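Local coordinates for putative Killer protein (Pseudomonas putida, PDB 6F8S) that is probably the HigB-like (RelE-type) toxin of a type II toxin-antitoxin system, likely an mRNA-cleaving ribonuclease held in check by its antitoxin, at residues D30-S33 with V34-K38. Numbering follows the deposited sequence.
Sequences DIKS and VAERK
K32 and E36 face each other one turn apart at the start of helix 31-44, their side chains crossing at an angle. The lysine chain starts with CG anti to the backbone N (chi1 -176°) and runs out until K32 CE comes 3.4 Å from E36 OE2. K32, on the exposed side, holds the glutamate only loosely: beyond a bend at the end of its chain, K32 NZ stands 3.7 Å from E36 OE2, a long salt bridge. The inner half of the glutamate sits tighter. E36 CG is turned beside its own backbone N (chi1 -71°), which sets it 3.1 Å from K32 O, the same carbonyl oxygen that accepts E36 N at 2.9 Å. The other carboxylate oxygen, OE1, turns toward S33, and its stronger partner is a basic side chain of another protein chain.

At its N-terminal end the helix begins with an N-cap: D30, just before the first turn, accepts weakly from K32 N through OD1, and through OD2 from S33 N and S33 OG. Its carbonyl starts the i to i+4 ladder, with V34 N donating to D30 O at 3.1 Å; A35 and R37 continue it onto I31 and S33.

Packing is compact around V34, whose CG2, lying beside the backbone N, comes within 3.4 Å of D30 O, while the side chain also touches V74 of a loop. I31 touches N75 and W78. Near V34, R37 lays one face of its guanidinium over V34 CA, off-centre toward the rim, and its NE and NH1 are salt-bridged to acidic groups of another protein chain, consistent with a bound antitoxin. S33 O, besides receiving R37 N, is hydrogen-bonded by a basic side chain of another protein chain.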
loop_
_atom_site.group_PDB
_atom_site.type_symbol
_atom_site.label_atom_id
_atom_site.label_comp_id
_atom_site.label_asym_id
_atom_site.label_seq_id
_atom_site.Cartn_x
_atom_site.Cartn_y
_atom_site.Cartn_z
ATOM N N ASP B 30 20.663 12.460 -12.676
ATOM C CA ASP B 30 20.578 13.501 -11.649
ATOM C C ASP B 30 20.513 12.957 -10.215
ATOM O O ASP B 30 19.655 12.125 -9.908
ATOM C CB ASP B 30 19.349 14.363 -11.954
ATOM C CG ASP B 30 18.991 15.300 -10.832
ATOM O OD1 ASP B 30 19.911 15.901 -10.234
ATOM O OD2 ASP B 30 17.775 15.447 -10.566
ATOM N N ILE B 31 21.418 13.417 -9.349
ATOM C CA ILE B 31 21.538 12.857 -7.997
ATOM C C ILE B 31 20.271 13.012 -7.162
ATOM O O ILE B 31 19.876 12.079 -6.449
ATOM C CB ILE B 31 22.714 13.474 -7.214
ATOM C CG1 ILE B 31 22.734 12.944 -5.776
ATOM C CG2 ILE B 31 22.657 15.001 -7.237
ATOM C CD1 ILE B 31 24.090 13.037 -5.105
ATOM N N LYS B 32 19.619 14.166 -7.269
ATOM C CA LYS B 32 18.390 14.399 -6.523
ATOM C C LYS B 32 17.313 13.377 -6.938
ATOM O O LYS B 32 16.666 12.775 -6.092
ATOM C CB LYS B 32 17.887 15.830 -6.738
ATOM C CG LYS B 32 16.665 16.165 -5.921
ATOM C CD LYS B 32 16.103 17.551 -6.246
ATOM C CE LYS B 32 14.596 17.596 -5.960
ATOM N NZ LYS B 32 13.782 18.156 -7.079
ATOM N N SER B 33 17.158 13.174 -8.244
ATOM C CA SER B 33 16.184 12.240 -8.775
ATOM C C SER B 33 16.429 10.819 -8.298
ATOM O O SER B 33 15.487 10.107 -7.953
ATOM C CB SER B 33 16.192 12.275 -10.302
ATOM O OG SER B 33 15.265 13.240 -10.767
ATOM N N VAL B 34 17.696 10.413 -8.277
ATOM C CA VAL B 34 18.083 9.093 -7.793
ATOM C C VAL B 34 17.756 8.970 -6.300
ATOM O O VAL B 34 17.205 7.960 -5.852
ATOM C CB VAL B 34 19.589 8.830 -8.047
ATOM C CG1 VAL B 34 20.063 7.548 -7.335
ATOM C CG2 VAL B 34 19.863 8.752 -9.542
ATOM N N ALA B 35 18.071 10.013 -5.542
ATOM C CA ALA B 35 17.766 10.051 -4.114
ATOM C C ALA B 35 16.283 9.892 -3.867
ATOM O O ALA B 35 15.862 9.220 -2.934
ATOM C CB ALA B 35 18.255 11.367 -3.501
ATOM N N GLU B 36 15.493 10.550 -4.696
ATOM C CA GLU B 36 14.054 10.522 -4.553
ATOM C C GLU B 36 13.522 9.137 -4.756
ATOM O O GLU B 36 12.568 8.732 -4.126
ATOM C CB GLU B 36 13.418 11.462 -5.552
ATOM C CG GLU B 36 13.678 12.902 -5.179
ATOM C CD GLU B 36 13.146 13.871 -6.196
ATOM O OE1 GLU B 36 13.322 13.595 -7.413
ATOM O OE2 GLU B 36 12.560 14.888 -5.776
ATOM N N ARG B 37 14.166 8.437 -5.673
ATOM C CA ARG B 37 13.796 7.107 -6.033
ATOM C C ARG B 37 14.184 6.114 -4.935
ATOM O O ARG B 37 13.422 5.180 -4.617
ATOM C CB ARG B 37 14.453 6.747 -7.354
ATOM C CG ARG B 37 14.019 5.415 -7.899
ATOM C CD ARG B 37 14.346 5.287 -9.385
ATOM N NE ARG B 37 15.786 5.330 -9.614
ATOM C CZ ARG B 37 16.394 6.206 -10.409
ATOM N NH1 ARG B 37 15.678 7.107 -11.061
ATOM N NH2 ARG B 37 17.713 6.172 -10.559
ATOM N N LYS B 38 15.372 6.310 -4.361
ATOM C CA LYS B 38 15.845 5.462 -3.264
ATOM C C LYS B 38 14.939 5.631 -2.051
ATOM O O LYS B 38 14.526 4.628 -1.426
ATOM C CB LYS B 38 17.301 5.792 -2.902
ATOM C CG LYS B 38 18.265 5.663 -4.062
ATOM C CD LYS B 38 18.599 4.225 -4.347
ATOM C CE LYS B 38 19.231 4.070 -5.719
ATOM N NZ LYS B 38 19.899 2.740 -5.869
#